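Local atomic coordinates of GDSL-like Lipase (Parabacteroides distasonis, PDB entry 3P94), a protein that probably hydrolyses ester bonds as a serine hydrolase of the GDSL (SGNH) family, perhaps acting on lysophospholipids. Residues 55-58 and 64-67; 38-41 and 45-48; 14-19 and 67-72. All blocks are in the same frame, centred on the assembly; numbering follows the deposited sequence. Where two conformers were deposited one is given.

Interaction 1: 55-58 and 64-67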
ATOM      1  N   SER A  55      -5.534  -0.943  -8.698  1.00 12.68           N
ATOM      2  CA  SER A  55      -6.796  -0.376  -8.238  1.00 13.24           C
ATOM      3  C   SER A  55      -7.773  -1.430  -7.706  1.00 18.77           C
ATOM      4  O   SER A  55      -7.906  -2.491  -8.304  1.00 17.02           O
ATOM      5  CB  SER A  55      -7.471   0.398  -9.361  1.00 17.05           C
ATOM      6  OG  SER A  55      -6.697   1.539  -9.683  1.00 29.46           O
ATOM      7  N   GLY A  56      -8.425  -1.099  -6.586  1.00 17.60           N
ATOM      8  CA  GLY A  56      -9.454  -1.911  -5.944  1.00 18.19           C
ATOM      9  C   GLY A  56      -9.028  -3.140  -5.167  1.00 20.81           C
ATOM     10  O   GLY A  56      -9.880  -3.795  -4.557  1.00 20.23           O
ATOM     11  N   GLN A  57      -7.729  -3.465  -5.164  1.00 16.74           N
ATOM     12  CA  GLN A  57      -7.246  -4.671  -4.498  1.00 15.74           C
ATOM     13  C   GLN A  57      -7.250  -4.567  -2.975  1.00 18.07           C
ATOM     14  O   GLN A  57      -7.015  -3.496  -2.412  1.00 18.00           O
ATOM     15  CB  GLN A  57      -5.840  -5.039  -4.977  1.00 16.31           C
ATOM     16  CG  GLN A  57      -5.842  -5.607  -6.392  1.00 13.41           C
ATOM     17  CD  GLN A  57      -4.795  -6.672  -6.610  1.00 17.85           C
ATOM     18  OE1 GLN A  57      -3.754  -6.706  -5.948  1.00 13.83           O
ATOM     19  NE2 GLN A  57      -5.067  -7.592  -7.535  1.00 15.43           N
ATOM     20  N   THR A  58      -7.511  -5.702  -2.329  1.00 13.71           N
ATOM     21  CA  THR A  58      -7.474  -5.833  -0.878  1.00 13.40           C
ATOM     22  C   THR A  58      -6.174  -6.568  -0.526  1.00 15.16           C
ATOM     23  O   THR A  58      -5.454  -7.018  -1.429  1.00 11.13           O
ATOM     24  CB  THR A  58      -8.722  -6.547  -0.324  1.00 18.92           C
ATOM     25  OG1 THR A  58      -8.617  -7.964  -0.514  1.00 18.28           O
ATOM     26  CG2 THR A  58     -10.034  -5.992  -0.862  1.00 14.07           C
ATOM     27  N   VAL A  64      -1.650 -13.056  -2.436  1.00 10.84           N
ATOM     28  CA  VAL A  64      -1.577 -14.054  -3.512  1.00 10.54           C
ATOM     29  C   VAL A  64      -0.656 -13.545  -4.669  1.00 15.39           C
ATOM     30  O   VAL A  64       0.157 -14.308  -5.185  1.00 14.50           O
ATOM     31  CB  VAL A  64      -2.995 -14.447  -3.999  1.00 14.64           C
ATOM     32  CG1 VAL A  64      -2.952 -15.246  -5.305  1.00 14.24           C
ATOM     33  CG2 VAL A  64      -3.719 -15.246  -2.917  1.00 14.48           C
ATOM     34  N   ARG A  65      -0.755 -12.264  -5.026  1.00 13.56           N
ATOM     35  CA  ARG A  65       0.041 -11.615  -6.083  1.00 13.98           C
ATOM     36  C   ARG A  65       1.509 -11.356  -5.655  1.00 17.34           C
ATOM     37  O   ARG A  65       2.374 -11.140  -6.510  1.00 15.46           O
ATOM     38  CB  ARG A  65      -0.644 -10.275  -6.421  1.00 17.26           C
ATOM     39  CG  ARG A  65      -0.087  -9.567  -7.620  1.00 21.38           C
ATOM     40  CD  ARG A  65      -1.016  -8.507  -8.130  1.00 21.56           C
ATOM     41  NE  ARG A  65      -1.337  -7.432  -7.174  1.00 16.22           N
ATOM     42  CZ  ARG A  65      -0.636  -6.310  -7.022  1.00 26.19           C
ATOM     43  NH1 ARG A  65       0.520  -6.150  -7.650  1.00 13.65           N
ATOM     44  NH2 ARG A  65      -1.079  -5.349  -6.226  1.00 17.43           N
ATOM     45  N   PHE A  66       1.775 -11.355  -4.330  1.00 16.08           N
ATOM     46  CA  PHE A  66       3.059 -11.044  -3.698  1.00 14.92           C
ATOM     47  C   PHE A  66       4.250 -11.784  -4.295  1.00 18.05           C
ATOM     48  O   PHE A  66       5.307 -11.181  -4.466  1.00 16.05           O
ATOM     49  CB  PHE A  66       2.999 -11.323  -2.182  1.00 16.72           C
ATOM     50  CG  PHE A  66       3.951 -10.490  -1.360  1.00 17.67           C
ATOM     51  CD1 PHE A  66       3.678  -9.148  -1.095  1.00 20.22           C
ATOM     52  CD2 PHE A  66       5.105 -11.049  -0.829  1.00 18.72           C
ATOM     53  CE1 PHE A  66       4.558  -8.374  -0.336  1.00 20.41           C
ATOM     54  CE2 PHE A  66       5.982 -10.273  -0.064  1.00 21.47           C
ATOM     55  CZ  PHE A  66       5.699  -8.944   0.179  1.00 19.72           C
ATOM     56  N   ARG A  67       4.101 -13.085  -4.588  1.00 15.68           N
ATOM     57  CA  ARG A  67       5.200 -13.886  -5.137  1.00 14.69           C
ATOM     58  C   ARG A  67       5.656 -13.361  -6.535  1.00 15.52           C
ATOM     59  O   ARG A  67       6.850 -13.192  -6.744  1.00 14.46           O
ATOM     60  CB  ARG A  67       4.807 -15.368  -5.188  1.00 14.53           C
ATOM     61  CG  ARG A  67       5.871 -16.290  -5.780  1.00 20.59           C
ATOM     62  CD  ARG A  67       5.745 -17.719  -5.258  1.00 18.91           C
ATOM     63  NE  ARG A  67       5.784 -17.762  -3.796  1.00 18.21           N
ATOM     64  CZ  ARG A  67       6.895 -17.716  -3.065  1.00 26.33           C
ATOM     65  NH1 ARG A  67       8.085 -17.694  -3.653  1.00 15.05           N
ATOM     66  NH2 ARG A  67       6.823 -17.703  -1.738  1.00 13.51           N
TER
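Q57 and R65 join a loop to the helix that follows it, one amide oxygen being gripped by two guanidinium nitrogens. The segment begins at S55, whose backbone N bonds D34. G56 has a positive phi (75°), a conformation that favours a residue lacking a side chain, and its carbonyl is held by N90. G56 and N85, which bonds Q57 O, probably match the oxyanion-hole glycine and asparagine of SGNH hydrolases. In Q57 the chain turns about CB-CG (chi2 -146°), carrying OE1 to the side edge of the R65 guanidinium. R65 NE lies 2.8 Å from Q57 OE1 and R65 NH2 3.0 Å from it. Because two N-H groups converge on one oxygen, neither bond is straight; both nitrogens come from one face of the amide, whose plane is turned 56° from the guanidinium. Glutamine suits this buried place because its other end donates: NE2 bonds the backbone of A7 and the side chain of Q8. T58 closes the segment as N-cap of helix 59-71, OG1 taking the N-H of S60. The contact links the loop after edge strand 49-53 to helix 59-71, with R65 NH1 reaching R52 O on that strand and F66 packing on helix 96-112.

Interaction 2: 38-41 and 45-48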
ATOM      1  N   PRO A  38      -0.335   8.384 -12.817  1.00 15.95           N
ATOM      2  CA  PRO A  38      -1.017   9.467 -13.545  1.00 17.58           C
ATOM      3  C   PRO A  38      -0.804  10.857 -12.921  1.00 22.47           C
ATOM      4  O   PRO A  38      -0.747  11.842 -13.649  1.00 20.86           O
ATOM      5  CB  PRO A  38      -2.497   9.063 -13.526  1.00 19.33           C
ATOM      6  CG  PRO A  38      -2.621   7.976 -12.558  1.00 22.72           C
ATOM      7  CD  PRO A  38      -1.292   7.329 -12.398  1.00 18.16           C
ATOM      8  N   ALA A  39      -0.639  10.930 -11.580  1.00 19.51           N
ATOM      9  CA  ALA A  39      -0.409  12.181 -10.866  1.00 19.28           C
ATOM     10  C   ALA A  39       1.038  12.696 -11.057  1.00 22.20           C
ATOM     11  O   ALA A  39       1.235  13.907 -11.177  1.00 22.72           O
ATOM     12  CB  ALA A  39      -0.700  11.992  -9.379  1.00 19.64           C
ATOM     13  N   ASP A  40       2.036  11.786 -11.056  1.00 16.61           N
ATOM     14  CA  ASP A  40       3.464  12.123 -11.170  1.00 16.74           C
ATOM     15  C   ASP A  40       4.162  10.994 -11.935  1.00 20.41           C
ATOM     16  O   ASP A  40       4.754  10.107 -11.330  1.00 20.26           O
ATOM     17  CB  ASP A  40       4.061  12.315  -9.753  1.00 18.23           C
ATOM     18  CG  ASP A  40       5.470  12.889  -9.670  1.00 22.94           C
ATOM     19  OD1 ASP A  40       6.086  13.098 -10.726  1.00 22.76           O
ATOM     20  OD2 ASP A  40       5.949  13.135  -8.536  1.00 21.64           O
ATOM     21  N   SER A  41       4.084  11.046 -13.272  1.00 17.11           N
ATOM     22  CA  SER A  41       4.565  10.017 -14.207  1.00 17.40           C
ATOM     23  C   SER A  41       6.043   9.611 -14.056  1.00 21.32           C
ATOM     24  O   SER A  41       6.376   8.497 -14.448  1.00 20.74           O
ATOM     25  CB  SER A  41       4.302  10.431 -15.649  1.00 20.65           C
ATOM     26  OG  SER A  41       5.072  11.560 -16.027  1.00 30.97           O
ATOM     27  N   ILE A  45      10.291   6.084 -11.812  1.00 18.64           N
ATOM     28  CA  ILE A  45      11.444   6.011 -12.712  1.00 20.90           C
ATOM     29  C   ILE A  45      12.645   6.830 -12.182  1.00 23.45           C
ATOM     30  O   ILE A  45      13.754   6.311 -12.211  1.00 23.24           O
ATOM     31  CB  ILE A  45      11.017   6.432 -14.157  1.00 25.64           C
ATOM     32  CG1 ILE A  45      10.253   5.304 -14.888  1.00 26.57           C
ATOM     33  CG2 ILE A  45      12.154   6.966 -14.977  1.00 28.10           C
ATOM     34  CD1 ILE A  45       9.089   5.839 -15.849  1.00 41.49           C
ATOM     35  N   ARG A  46      12.441   8.077 -11.696  1.00 19.47           N
ATOM     36  CA  ARG A  46      13.565   8.918 -11.224  1.00 19.62           C
ATOM     37  C   ARG A  46      14.223   8.388  -9.940  1.00 24.45           C
ATOM     38  O   ARG A  46      15.373   8.714  -9.657  1.00 24.40           O
ATOM     39  CB  ARG A  46      13.149  10.386 -11.043  1.00 19.24           C
ATOM     40  CG  ARG A  46      12.174  10.682  -9.890  1.00 24.18           C
ATOM     41  CD  ARG A  46      11.656  12.105 -10.016  1.00 23.96           C
ATOM     42  NE  ARG A  46      10.766  12.469  -8.913  1.00 19.52           N
ATOM     43  CZ  ARG A  46       9.481  12.767  -9.054  1.00 33.68           C
ATOM     44  NH1 ARG A  46       8.916  12.749 -10.257  1.00 26.71           N
ATOM     45  NH2 ARG A  46       8.750  13.087  -7.997  1.00 23.44           N
ATOM     46  N   ASN A  47      13.514   7.537  -9.192  1.00 21.20           N
ATOM     47  CA  ASN A  47      14.042   6.963  -7.962  1.00 20.23           C
ATOM     48  C   ASN A  47      14.410   5.482  -8.110  1.00 25.98           C
ATOM     49  O   ASN A  47      14.881   4.874  -7.144  1.00 27.34           O
ATOM     50  CB  ASN A  47      13.007   7.124  -6.875  1.00 16.74           C
ATOM     51  CG  ASN A  47      12.852   8.529  -6.392  1.00 28.38           C
ATOM     52  OD1 ASN A  47      13.762   9.094  -5.788  1.00 21.46           O
ATOM     53  ND2 ASN A  47      11.683   9.111  -6.620  1.00 20.75           N
ATOM     54  N   ASN A  48      14.199   4.905  -9.309  1.00 21.77           N
ATOM     55  CA  ASN A  48      14.419   3.493  -9.618  1.00 21.81           C
ATOM     56  C   ASN A  48      13.524   2.631  -8.707  1.00 24.80           C
ATOM     57  O   ASN A  48      13.983   1.693  -8.065  1.00 24.71           O
ATOM     58  CB  ASN A  48      15.915   3.093  -9.540  1.00 25.78           C
ATOM     59  CG  ASN A  48      16.230   1.694 -10.043  1.00 43.88           C
ATOM     60  OD1 ASN A  48      15.534   1.132 -10.905  1.00 31.42           O
ATOM     61  ND2 ASN A  48      17.281   1.093  -9.489  1.00 30.05           N
TER
HETATM   62  O   HOH W   1       7.576   6.634 -12.817  1.00 20.88           O
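D40 carries its carboxylate opposite the backbone N (chi1 -170°), while R46 starts with CG between its own N and carbonyl carbon (chi1 69°) and then runs extended to NE, and the two side chains meet at about a right angle. The grip is end-on and two-pronged: R46 NH1 stands 2.9 Å from D40 OD1, and R46 NH2 is likewise 2.9 Å from D40 OD2. Both bonds are nearly straight and use the syn sides of the oxygens, although the carboxylate and guanidinium planes are twisted 36° apart. An arginine fits because its paired N-H groups match the two oxygens of an aspartate, and its length bridges the gap between the ends of two short helices, 36-39 and 43-47. These belong to the helical connection between strands 23-29 and 49-53 of the flavodoxin-like sheet. Helix 185-202 extends the charge network, as E192 is the stronger partner of R46 NH2 and K189 pairs with D40 OD2. NH1 also bonds T42. Beside the salt bridge, a water donates to S41 O at 2.8 Å and accepts from I45 N at 2.9 Å, spanning the turn. I45 CD1 approaches S41 O no closer than 4.0 Å. Helix 43-47 ends at N48 in a Schellman motif, whose positive phi asparagine tolerates comparatively well.

Interaction 3: 14-19 and 67-72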
ATOM      1  N   GLU A  14       3.672  -9.262 -17.876  1.00 19.66           N
ATOM      2  CA  GLU A  14       4.530  -8.853 -18.986  1.00 20.54           C
ATOM      3  C   GLU A  14       5.580  -7.841 -18.546  1.00 23.37           C
ATOM      4  O   GLU A  14       6.754  -7.995 -18.901  1.00 24.09           O
ATOM      5  CB  GLU A  14       3.694  -8.306 -20.160  1.00 22.35           C
ATOM      6  CG  GLU A  14       2.965  -9.388 -20.938  1.00 32.24           C
ATOM      7  CD  GLU A  14       3.834 -10.494 -21.512  1.00 54.76           C
ATOM      8  OE1 GLU A  14       4.914 -10.194 -22.068  1.00 45.33           O
ATOM      9  OE2 GLU A  14       3.430 -11.673 -21.393  1.00 58.85           O
ATOM     10  N   ALA A  15       5.169  -6.820 -17.773  1.00 19.20           N
ATOM     11  CA  ALA A  15       6.053  -5.782 -17.242  1.00 18.97           C
ATOM     12  C   ALA A  15       7.196  -6.378 -16.405  1.00 23.61           C
ATOM     13  O   ALA A  15       8.324  -5.899 -16.502  1.00 24.27           O
ATOM     14  CB  ALA A  15       5.258  -4.805 -16.409  1.00 19.17           C
ATOM     15  N   ASN A  16       6.914  -7.436 -15.616  1.00 20.96           N
ATOM     16  CA  ASN A  16       7.894  -8.126 -14.766  1.00 21.37           C
ATOM     17  C   ASN A  16       9.060  -8.724 -15.569  1.00 28.33           C
ATOM     18  O   ASN A  16      10.180  -8.779 -15.059  1.00 28.79           O
ATOM     19  CB  ASN A  16       7.214  -9.225 -13.960  1.00 19.04           C
ATOM     20  CG  ASN A  16       6.323  -8.712 -12.844  1.00 25.07           C
ATOM     21  OD1 ASN A  16       6.432  -7.574 -12.381  1.00 18.03           O
ATOM     22  ND2 ASN A  16       5.408  -9.538 -12.387  1.00 19.05           N
ATOM     23  N   LYS A  17       8.807  -9.131 -16.823  1.00 27.10           N
ATOM     24  CA  LYS A  17       9.797  -9.757 -17.720  1.00 28.45           C
ATOM     25  C   LYS A  17      10.925  -8.798 -18.164  1.00 33.92           C
ATOM     26  O   LYS A  17      11.962  -9.277 -18.622  1.00 35.71           O
ATOM     27  CB  LYS A  17       9.111 -10.349 -18.959  1.00 30.49           C
ATOM     28  CG  LYS A  17       8.031 -11.392 -18.641  1.00 37.12           C
ATOM     29  CD  LYS A  17       7.841 -12.342 -19.812  1.00 45.75           C
ATOM     30  CE  LYS A  17       6.415 -12.620 -20.178  1.00 54.62           C
ATOM     31  NZ  LYS A  17       6.275 -12.698 -21.648  1.00 62.33           N
ATOM     32  N   THR A  18      10.750  -7.474 -18.019  1.00 29.83           N
ATOM     33  CA  THR A  18      11.788  -6.519 -18.426  1.00 30.31           C
ATOM     34  C   THR A  18      12.339  -5.714 -17.239  1.00 33.21           C
ATOM     35  O   THR A  18      13.207  -4.852 -17.432  1.00 34.68           O
ATOM     36  CB  THR A  18      11.307  -5.613 -19.566  1.00 46.24           C
ATOM     37  OG1 THR A  18      10.080  -4.980 -19.203  1.00 48.12           O
ATOM     38  CG2 THR A  18      11.171  -6.373 -20.887  1.00 44.18           C
ATOM     39  N   VAL A  19      11.888  -6.031 -16.010  1.00 26.28           N
ATOM     40  CA  VAL A  19      12.414  -5.430 -14.791  1.00 25.33           C
ATOM     41  C   VAL A  19      13.809  -6.030 -14.556  1.00 28.74           C
ATOM     42  O   VAL A  19      13.967  -7.250 -14.669  1.00 27.67           O
ATOM     43  CB  VAL A  19      11.461  -5.663 -13.577  1.00 28.76           C
ATOM     44  CG1 VAL A  19      12.149  -5.340 -12.251  1.00 28.46           C
ATOM     45  CG2 VAL A  19      10.179  -4.848 -13.723  1.00 27.90           C
ATOM     46  N   ARG A  67       4.101 -13.085  -4.588  1.00 15.68           N
ATOM     47  CA  ARG A  67       5.200 -13.886  -5.137  1.00 14.69           C
ATOM     48  C   ARG A  67       5.656 -13.361  -6.535  1.00 15.52           C
ATOM     49  O   ARG A  67       6.850 -13.192  -6.744  1.00 14.46           O
ATOM     50  CB  ARG A  67       4.807 -15.368  -5.188  1.00 14.53           C
ATOM     51  CG  ARG A  67       5.871 -16.290  -5.780  1.00 20.59           C
ATOM     52  CD  ARG A  67       5.745 -17.719  -5.258  1.00 18.91           C
ATOM     53  NE  ARG A  67       5.784 -17.762  -3.796  1.00 18.21           N
ATOM     54  CZ  ARG A  67       6.895 -17.716  -3.065  1.00 26.33           C
ATOM     55  NH1 ARG A  67       8.085 -17.694  -3.653  1.00 15.05           N
ATOM     56  NH2 ARG A  67       6.823 -17.703  -1.738  1.00 13.51           N
ATOM     57  N   GLN A  68       4.714 -13.086  -7.456  1.00 12.21           N
ATOM     58  CA  GLN A  68       5.023 -12.623  -8.814  0.60 11.74           C
ATOM     59  C   GLN A  68       5.498 -11.168  -8.850  1.00 15.17           C
ATOM     60  O   GLN A  68       6.469 -10.853  -9.533  1.00 14.61           O
ATOM     61  CB  GLN A  68       3.788 -12.782  -9.728  0.60 12.84           C
ATOM     62  CG  GLN A  68       4.025 -12.304 -11.179  0.60 10.03           C
ATOM     63  CD  GLN A  68       2.782 -12.206 -12.017  0.60 18.52           C
ATOM     64  OE1 GLN A  68       2.401 -13.164 -12.694  0.60 11.99           O
ATOM     65  NE2 GLN A  68       2.161 -11.026 -12.032  0.60  6.18           N
ATOM     66  N   ASP A  69       4.793 -10.288  -8.150  1.00 11.95           N
ATOM     67  CA  ASP A  69       5.071  -8.865  -8.211  1.00 11.39           C
ATOM     68  C   ASP A  69       6.049  -8.328  -7.179  1.00 15.59           C
ATOM     69  O   ASP A  69       6.414  -7.161  -7.283  1.00 12.02           O
ATOM     70  CB  ASP A  69       3.737  -8.108  -8.178  1.00 11.82           C
ATOM     71  CG  ASP A  69       2.955  -8.220  -9.497  1.00 19.06           C
ATOM     72  OD1 ASP A  69       3.498  -8.790 -10.471  1.00 20.27           O
ATOM     73  OD2 ASP A  69       1.815  -7.717  -9.556  1.00 18.92           O
ATOM     74  N   VAL A  70       6.512  -9.160  -6.217  1.00 15.05           N
ATOM     75  CA  VAL A  70       7.475  -8.712  -5.210  1.00 15.04           C
ATOM     76  C   VAL A  70       8.632  -9.713  -5.115  1.00 17.51           C
ATOM     77  O   VAL A  70       9.740  -9.369  -5.492  1.00 16.31           O
ATOM     78  CB  VAL A  70       6.867  -8.428  -3.790  1.00 18.71           C
ATOM     79  CG1 VAL A  70       7.949  -7.992  -2.802  1.00 18.35           C
ATOM     80  CG2 VAL A  70       5.760  -7.386  -3.849  1.00 18.21           C
ATOM     81  N   ILE A  71       8.378 -10.930  -4.594  1.00 14.57           N
ATOM     82  CA  ILE A  71       9.413 -11.962  -4.359  1.00 14.25           C
ATOM     83  C   ILE A  71      10.241 -12.247  -5.627  1.00 19.17           C
ATOM     84  O   ILE A  71      11.474 -12.201  -5.567  1.00 17.23           O
ATOM     85  CB  ILE A  71       8.812 -13.276  -3.786  1.00 16.59           C
ATOM     86  CG1 ILE A  71       8.095 -13.018  -2.416  1.00 16.15           C
ATOM     87  CG2 ILE A  71       9.902 -14.370  -3.678  1.00 17.03           C
ATOM     88  CD1 ILE A  71       7.238 -14.111  -1.864  1.00 18.59           C
ATOM     89  N   ASN A  72       9.573 -12.524  -6.766  1.00 16.48           N
ATOM     90  CA  ASN A  72      10.266 -12.865  -8.011  1.00 17.14           C
ATOM     91  C   ASN A  72      11.084 -11.702  -8.603  1.00 20.61           C
ATOM     92  O   ASN A  72      11.966 -11.962  -9.431  1.00 20.53           O
ATOM     93  CB  ASN A  72       9.297 -13.426  -9.034  1.00 16.15           C
ATOM     94  CG  ASN A  72       8.770 -14.808  -8.660  1.00 34.12           C
ATOM     95  OD1 ASN A  72       9.257 -15.473  -7.738  1.00 21.49           O
ATOM     96  ND2 ASN A  72       7.739 -15.266  -9.361  1.00 25.56           N
TER
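Where the last turns of helix 59-71 face the short helix 13-16, N16 donates to D69. N16 CG stands opposite the carbonyl carbon (chi1 -72°), which carries the amide toward helix 59-71. N16 ND2 lies 2.8 Å from D69 OD1, a nearly straight bond that stays in the asparagine's amide plane and meets the oxygen almost head-on, the amide and carboxylate planes being 76° apart. An asparagine serves well here because its oxygen can accept while its nitrogen donates: OD1 takes the N-H of R52 NE. In the flavodoxin-like fold this places the N-terminal helix against strand 49-53 and the helix that follows it. D69 uses its second oxygen in a salt bridge to R65, so this buried carboxylate is met by a charge as well as by amide N-H, which would probably favour its ionised form. Replacing D69 by an alanine would probably leave N16 ND2 without its acceptor and R65 NH1 without a counter-charge. In the conformer given, Q68 NE2 may bond both D69 OD1 and F9 O. The helix here widens into a pi-type turn, with N72 N 2.8 Å from R67 O. Helix 13-16 then runs into a type I turn from N16 to V19.

Interactions 1 and 3 both use helix 59-71 and share R67; their centres lie 13 Å apart, and they touch where F66 O and I71 N are 3.1 Å apart, probably hydrogen-bonded. The R65-D69 salt bridge joins their polar groups, so the loop beside the probable active site and the N-terminal helix are tied to one helix. Interaction 2 stands apart, its centre 21 Å from interaction 1's and 18 Å from interaction 3's. Along the chain, 14-19 comes first, then both halves of interaction 2, then those of interaction 1, and 67-72 last. All involve segments near the 23-29 and 49-53 end of the parallel sheet, interaction 2 in the helical connection between those strands.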